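Local coordinates for protein uronate dehydrogenase (Agrobacterium tumefaciens, PDB 3RFX) that probably oxidises uronic acids such as glucuronate and galacturonate, using NAD as electron acceptor, at residues 68-73 with 92-97; 72-77 with 85-90. The protein carries 1 engineered substitution. All coordinates share one frame; numbering follows the deposited sequence.

Contact 1. Residues 68-73 with 92-97; sequences IVHLGG and YNLYEA. With NAD (nicotinamide-adenine-dinucleotide), chain D.
In the beta-alpha-beta unit formed by strand 67-70, helix 80-100 and strand 105-111 of the Rossmann fold, His70 and Leu94 bring the strand and the helix together. The methyl CD2 of Leu94 sits over the centre of the His70 imidazole, 3.6 Å from the ring centroid and 14° off the ring normal, a CH-pi contact made squarely on one face. Its nearest ring atom is His70 CG, with Leu94 CD2 to His70 CG at 3.6 Å. The two side chains run past each other in opposite directions. In His70 CG stands anti to the backbone N (chi1 -177°), which turns the imidazole so that one face meets Leu94 CD2. The other branch serves a second partner: Leu94 CD1 lies 4.2 Å from Ile68 CD1, a looser apolar touch. One leucine thus covers two alternate residues of the strand, one with each methyl.

The ring nitrogen His70 ND1 is hydrogen-bonded to Thr9 OG1 of strand 5-9; the same threonine oxygen also pairs with Gly72 N. Beyond the strand end the backbone reaches the cofactor, and Gly73 N gives a nearly straight hydrogen bond to the ribose oxygen O4B of NAD (3.1 Å, 166°).

Strand 67-70 runs between strands 5-9 and 105-111 of the parallel sheet, and Ile68 touches Leu7 on one neighbour and Ile106 on the other. Leu94 meets Val62 of helix 55-62 as well, placing this strand-to-helix contact in the layer where two helices pack together against the sheet.

Contact 2. Residues 72-77 with 85-90; sequences GGISVE and QGNIIG. With NAD (nicotinamide-adenine-dinucleotide), chain D.
Two hydrogen bonds join the Asn87 side-chain amide to the Ile74 backbone. Ile74 N donates to Asn87 OD1 at 2.8 Å, and Asn87 ND2 donates to Ile74 O at 3.0 Å. With CG anti to its carbonyl carbon (chi1 -66°), the Asn87 amide reaches across to the loop. Both bonds are nearly straight (172°), each acceptor is met in its carbonyl plane on a lone pair, and Ile74 O lies in the asparagine amide plane. This two-point grip on the N-H and C=O of one residue fixes the amide's rotation. Asn87 ND2 also bonds Ser139 OG.

Van der Waals contacts surround this pair: Gly73 CA, which carries no side chain, comes 3.3 Å from Asn87 OD1, and Ile74 CB 3.8 Å from Asn87 ND2.

Contacts with NAD form a third group. Ser75 OG is 2.9 Å from the phosphate oxygen O1A and 3.1 Å from the bridging oxygen O3. Ile74 CD1 lies 4.1 Å from adenine N7A and C8A, and Gly86 CA 3.6 Å from the amino nitrogen N6A. A loop following a parallel strand, lining the dinucleotide and held by the next helix, is characteristic of the Rossmann-type NAD site of this epimerase/dehydratase family.

Contacts 1 and 2 illustrate how a single crossover can serve both core and cofactor. They share Gly72 and Gly73, and both use helix 80-100, yet their centres stand about 10 Å apart. Contact 1 is apolar and seats the C-terminal half of the helix on the sheet through Leu94; contact 2, nearer the start of that helix, is polar and holds the loop that leaves the strand. The shared glycines lie against the adenosine ribose, while Ser75 extends the loop toward the pyrophosphate. Asp34, Asp51, Leu52, Gln14 and Leu15 supply further hydrogen bonds to NAD. Both helical segments also touch a second subunit, through Tyr92 and Glu96 in contact 1 and Ile88 and Ile89 in contact 2.

Contact 1. Residues 68-73 with 92-97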
loop_
_atom_site.group_PDB
_atom_site.type_symbol
_atom_site.label_atom_id
_atom_site.label_comp_id
_atom_site.label_asym_id
_atom_site.label_seq_id
_atom_site.Cartn_x
_atom_site.Cartn_y
_atom_site.Cartn_z
ATOM N N ILE A 68 -13.339 -32.881 -4.670
ATOM C CA ILE A 68 -14.001 -32.885 -3.365
ATOM C C ILE A 68 -14.623 -31.523 -3.089
ATOM O O ILE A 68 -13.956 -30.485 -3.216
ATOM C CB ILE A 68 -13.023 -33.171 -2.216
ATOM C CG1 ILE A 68 -12.289 -34.506 -2.412
ATOM C CG2 ILE A 68 -13.761 -33.190 -0.870
ATOM C CD1 ILE A 68 -11.254 -34.779 -1.333
ATOM N N VAL A 69 -15.900 -31.530 -2.724
ATOM C CA VAL A 69 -16.547 -30.345 -2.177
ATOM C C VAL A 69 -16.739 -30.638 -0.698
ATOM O O VAL A 69 -17.590 -31.442 -0.309
ATOM C CB VAL A 69 -17.880 -30.041 -2.869
ATOM C CG1 VAL A 69 -18.575 -28.849 -2.193
ATOM C CG2 VAL A 69 -17.646 -29.744 -4.345
ATOM N N HIS A 70 -15.903 -30.022 0.127
ATOM C CA HIS A 70 -15.860 -30.353 1.542
ATOM C C HIS A 70 -16.771 -29.448 2.375
ATOM O O HIS A 70 -16.347 -28.386 2.839
ATOM C CB HIS A 70 -14.424 -30.278 2.067
ATOM C CG HIS A 70 -14.289 -30.684 3.498
ATOM N ND1 HIS A 70 -14.870 -31.828 4.002
ATOM C CD2 HIS A 70 -13.638 -30.103 4.534
ATOM C CE1 HIS A 70 -14.595 -31.926 5.290
ATOM N NE2 HIS A 70 -13.840 -30.898 5.636
ATOM N N LEU A 71 -18.008 -29.893 2.581
ATOM C CA LEU A 71 -19.000 -29.145 3.363
ATOM C C LEU A 71 -19.132 -29.697 4.780
ATOM O O LEU A 71 -19.717 -29.059 5.663
ATOM C CB LEU A 71 -20.351 -29.193 2.659
ATOM C CG LEU A 71 -20.346 -28.715 1.207
ATOM C CD1 LEU A 71 -21.708 -28.879 0.562
ATOM C CD2 LEU A 71 -19.867 -27.260 1.117
ATOM N N GLY A 72 -18.576 -30.885 4.996
ATOM C CA GLY A 72 -18.706 -31.573 6.267
ATOM C C GLY A 72 -17.910 -30.959 7.397
ATOM O O GLY A 72 -16.769 -30.545 7.223
ATOM N N GLY A 73 -18.512 -30.917 8.578
ATOM C CA GLY A 73 -17.864 -30.331 9.730
ATOM C C GLY A 73 -18.831 -29.497 10.549
ATOM O O GLY A 73 -20.052 -29.576 10.361
ATOM N N TYR A 92 -7.205 -32.678 8.950
ATOM C CA TYR A 92 -5.966 -33.428 8.779
ATOM C C TYR A 92 -6.230 -34.730 8.009
ATOM O O TYR A 92 -5.557 -35.028 7.019
ATOM C CB TYR A 92 -5.299 -33.705 10.125
ATOM C CG TYR A 92 -4.120 -34.649 10.008
ATOM C CD1 TYR A 92 -2.902 -34.211 9.489
ATOM C CD2 TYR A 92 -4.237 -35.984 10.386
ATOM C CE1 TYR A 92 -1.829 -35.075 9.368
ATOM C CE2 TYR A 92 -3.175 -36.851 10.277
ATOM C CZ TYR A 92 -1.971 -36.393 9.763
ATOM O OH TYR A 92 -0.909 -37.259 9.641
ATOM N N ASN A 93 -7.227 -35.495 8.445
ATOM C CA ASN A 93 -7.551 -36.756 7.778
ATOM C C ASN A 93 -7.954 -36.577 6.319
ATOM O O ASN A 93 -7.590 -37.382 5.457
ATOM C CB ASN A 93 -8.653 -37.507 8.544
ATOM C CG ASN A 93 -8.181 -38.002 9.894
ATOM O OD1 ASN A 93 -6.977 -38.138 10.125
ATOM N ND2 ASN A 93 -9.126 -38.276 10.799
ATOM N N LEU A 94 -8.719 -35.532 6.031
ATOM C CA LEU A 94 -9.126 -35.292 4.657
ATOM C C LEU A 94 -7.911 -34.996 3.771
ATOM O O LEU A 94 -7.823 -35.508 2.656
ATOM C CB LEU A 94 -10.111 -34.123 4.560
ATOM C CG LEU A 94 -10.686 -33.900 3.160
ATOM C CD1 LEU A 94 -11.757 -34.942 2.861
ATOM C CD2 LEU A 94 -11.261 -32.485 3.029
ATOM N N TYR A 95 -6.992 -34.161 4.259
ATOM C CA TYR A 95 -5.825 -33.776 3.448
ATOM C C TYR A 95 -4.849 -34.943 3.245
ATOM O O TYR A 95 -4.320 -35.145 2.144
ATOM C CB TYR A 95 -5.150 -32.481 3.965
ATOM C CG TYR A 95 -5.853 -31.295 3.340
ATOM C CD1 TYR A 95 -5.347 -30.684 2.201
ATOM C CD2 TYR A 95 -7.094 -30.869 3.820
ATOM C CE1 TYR A 95 -6.025 -29.637 1.581
ATOM C CE2 TYR A 95 -7.780 -29.828 3.211
ATOM C CZ TYR A 95 -7.248 -29.217 2.094
ATOM O OH TYR A 95 -7.933 -28.192 1.488
ATOM N N GLU A 96 -4.652 -35.726 4.298
ATOM C CA GLU A 96 -3.855 -36.944 4.194
ATOM C C GLU A 96 -4.464 -37.939 3.201
ATOM O O GLU A 96 -3.747 -38.566 2.406
ATOM C CB GLU A 96 -3.652 -37.572 5.574
ATOM C CG GLU A 96 -2.484 -36.968 6.319
ATOM C CD GLU A 96 -1.196 -37.055 5.514
ATOM O OE1 GLU A 96 -0.654 -38.170 5.388
ATOM O OE2 GLU A 96 -0.735 -36.021 4.980
ATOM N N ALA A 97 -5.787 -38.069 3.225
ATOM C CA ALA A 97 -6.462 -38.987 2.321
ATOM C C ALA A 97 -6.332 -38.524 0.876
ATOM O O ALA A 97 -6.096 -39.326 -0.034
ATOM C CB ALA A 97 -7.916 -39.138 2.705
HETATM P PA NAD D . -24.586 -28.093 8.472
HETATM O O1A NAD D . -24.157 -27.894 10.129
HETATM O O2A NAD D . -26.166 -27.687 8.012
HETATM O O5B NAD D . -23.808 -29.351 7.580
HETATM C C5B NAD D . -22.736 -29.947 8.219
HETATM C C4B NAD D . -22.633 -31.462 8.029
HETATM O O4B NAD D . -21.366 -31.989 8.393
HETATM C C3B NAD D . -23.676 -32.207 8.739
HETATM O O3B NAD D . -24.697 -32.776 7.999
HETATM C C2B NAD D . -22.977 -32.943 9.805
HETATM O O2B NAD D . -23.581 -34.139 10.281
HETATM C C1B NAD D . -21.607 -33.092 9.243
HETATM N N9A NAD D . -20.564 -33.332 10.202
HETATM C C8A NAD D . -20.335 -32.640 11.410
HETATM N N7A NAD D . -19.295 -33.273 12.053
HETATM C C5A NAD D . -18.900 -34.373 11.261
HETATM C C6A NAD D . -17.902 -35.348 11.437
HETATM N N6A NAD D . -17.098 -35.331 12.609
HETATM N N1A NAD D . -17.732 -36.324 10.472
HETATM C C2A NAD D . -18.522 -36.358 9.343
HETATM N N3A NAD D . -19.537 -35.363 9.152
HETATM C C4A NAD D . -19.697 -34.402 10.119
HETATM O O3 NAD D . -23.717 -26.942 7.882
HETATM P PN NAD D . -24.076 -26.082 6.592
HETATM O O1N NAD D . -24.778 -26.932 5.547
HETATM O O2N NAD D . -24.965 -24.897 6.952
HETATM O O5D NAD D . -22.715 -25.552 5.988
#

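Contact 2. Residues 72-77 with 85-90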
loop_
_atom_site.group_PDB
_atom_site.type_symbol
_atom_site.label_atom_id
_atom_site.label_comp_id
_atom_site.label_asym_id
_atom_site.label_seq_id
_atom_site.Cartn_x
_atom_site.Cartn_y
_atom_site.Cartn_z
ATOM N N GLY A 72 -18.576 -30.885 4.996
ATOM C CA GLY A 72 -18.706 -31.573 6.267
ATOM C C GLY A 72 -17.910 -30.959 7.397
ATOM O O GLY A 72 -16.769 -30.545 7.223
ATOM N N GLY A 73 -18.512 -30.917 8.578
ATOM C CA GLY A 73 -17.864 -30.331 9.730
ATOM C C GLY A 73 -18.831 -29.497 10.549
ATOM O O GLY A 73 -20.052 -29.576 10.361
ATOM N N ILE A 74 -18.280 -28.699 11.456
ATOM C CA ILE A 74 -19.076 -27.859 12.341
ATOM C C ILE A 74 -19.114 -26.427 11.818
ATOM O O ILE A 74 -18.073 -25.790 11.643
ATOM C CB ILE A 74 -18.519 -27.857 13.770
ATOM C CG1 ILE A 74 -18.385 -29.292 14.301
ATOM C CG2 ILE A 74 -19.403 -27.014 14.684
ATOM C CD1 ILE A 74 -19.702 -30.007 14.462
ATOM N N SER A 75 -20.325 -25.928 11.585
ATOM C CA SER A 75 -20.533 -24.639 10.930
ATOM C C SER A 75 -20.935 -23.535 11.909
ATOM O O SER A 75 -20.803 -22.343 11.613
ATOM C CB SER A 75 -21.627 -24.791 9.871
ATOM O OG SER A 75 -22.782 -25.411 10.435
ATOM N N VAL A 76 -21.449 -23.938 13.065
ATOM C CA VAL A 76 -21.873 -22.984 14.085
ATOM C C VAL A 76 -21.015 -23.155 15.324
ATOM O O VAL A 76 -20.260 -24.125 15.431
ATOM C CB VAL A 76 -23.345 -23.184 14.464
ATOM C CG1 VAL A 76 -24.229 -23.021 13.237
ATOM C CG2 VAL A 76 -23.546 -24.553 15.104
ATOM N N GLU A 77 -21.129 -22.222 16.266
ATOM C CA GLU A 77 -20.299 -22.279 17.459
ATOM C C GLU A 77 -20.730 -23.441 18.348
ATOM O O GLU A 77 -21.909 -23.584 18.669
ATOM C CB GLU A 77 -20.329 -20.950 18.221
ATOM C CG GLU A 77 -19.317 -20.850 19.357
ATOM C CD GLU A 77 -17.867 -20.751 18.882
ATOM O OE1 GLU A 77 -17.643 -20.737 17.649
ATOM O OE2 GLU A 77 -16.961 -20.660 19.747
ATOM N N GLN A 85 -12.905 -32.575 16.652
ATOM C CA GLN A 85 -13.148 -33.789 15.879
ATOM C C GLN A 85 -13.489 -33.534 14.411
ATOM O O GLN A 85 -12.909 -34.153 13.517
ATOM C CB GLN A 85 -14.247 -34.634 16.539
ATOM C CG GLN A 85 -13.913 -35.061 17.965
ATOM C CD GLN A 85 -12.876 -36.163 18.019
ATOM O OE1 GLN A 85 -12.882 -37.074 17.189
ATOM N NE2 GLN A 85 -11.983 -36.093 19.000
ATOM N N GLY A 86 -14.432 -32.630 14.159
ATOM C CA GLY A 86 -14.931 -32.413 12.812
ATOM C C GLY A 86 -14.072 -31.504 11.935
ATOM O O GLY A 86 -13.997 -31.698 10.717
ATOM N N ASN A 87 -13.427 -30.516 12.548
ATOM C CA ASN A 87 -12.792 -29.431 11.793
ATOM C C ASN A 87 -11.279 -29.400 11.890
ATOM O O ASN A 87 -10.617 -28.708 11.110
ATOM C CB ASN A 87 -13.323 -28.066 12.262
ATOM C CG ASN A 87 -14.788 -27.865 11.944
ATOM O OD1 ASN A 87 -15.472 -28.775 11.471
ATOM N ND2 ASN A 87 -15.277 -26.651 12.191
ATOM N N ILE A 88 -10.733 -30.107 12.872
ATOM C CA ILE A 88 -9.293 -30.074 13.090
ATOM C C ILE A 88 -8.710 -31.444 12.743
ATOM O O ILE A 88 -8.025 -31.591 11.731
ATOM C CB ILE A 88 -8.947 -29.597 14.512
ATOM C CG1 ILE A 88 -9.444 -28.149 14.684
ATOM C CG2 ILE A 88 -7.447 -29.651 14.757
ATOM C CD1 ILE A 88 -9.149 -27.539 16.010
ATOM N N ILE A 89 -9.030 -32.451 13.550
ATOM C CA ILE A 89 -8.679 -33.823 13.208
ATOM C C ILE A 89 -9.257 -34.200 11.854
ATOM O O ILE A 89 -8.569 -34.791 11.016
ATOM C CB ILE A 89 -9.178 -34.807 14.286
ATOM C CG1 ILE A 89 -8.491 -34.501 15.619
ATOM C CG2 ILE A 89 -8.939 -36.255 13.837
ATOM C CD1 ILE A 89 -9.113 -35.222 16.817
ATOM N N GLY A 90 -10.518 -33.844 11.625
ATOM C CA GLY A 90 -11.170 -34.146 10.367
ATOM C C GLY A 90 -10.472 -33.563 9.151
ATOM O O GLY A 90 -10.405 -34.202 8.094
HETATM P PA NAD D . -24.586 -28.093 8.472
HETATM O O1A NAD D . -24.157 -27.894 10.129
HETATM O O2A NAD D . -26.166 -27.687 8.012
HETATM O O5B NAD D . -23.808 -29.351 7.580
HETATM C C5B NAD D . -22.736 -29.947 8.219
HETATM C C4B NAD D . -22.633 -31.462 8.029
HETATM O O4B NAD D . -21.366 -31.989 8.393
HETATM C C3B NAD D . -23.676 -32.207 8.739
HETATM O O3B NAD D . -24.697 -32.776 7.999
HETATM C C2B NAD D . -22.977 -32.943 9.805
HETATM O O2B NAD D . -23.581 -34.139 10.281
HETATM C C1B NAD D . -21.607 -33.092 9.243
HETATM N N9A NAD D . -20.564 -33.332 10.202
HETATM C C8A NAD D . -20.335 -32.640 11.410
HETATM N N7A NAD D . -19.295 -33.273 12.053
HETATM C C5A NAD D . -18.900 -34.373 11.261
HETATM C C6A NAD D . -17.902 -35.348 11.437
HETATM N N6A NAD D . -17.098 -35.331 12.609
HETATM N N1A NAD D . -17.732 -36.324 10.472
HETATM C C2A NAD D . -18.522 -36.358 9.343
HETATM N N3A NAD D . -19.537 -35.363 9.152
HETATM C C4A NAD D . -19.697 -34.402 10.119
HETATM O O3 NAD D . -23.717 -26.942 7.882
HETATM P PN NAD D . -24.076 -26.082 6.592
HETATM O O1N NAD D . -24.778 -26.932 5.547
HETATM O O2N NAD D . -24.965 -24.897 6.952
HETATM O O5D NAD D . -22.715 -25.552 5.988
#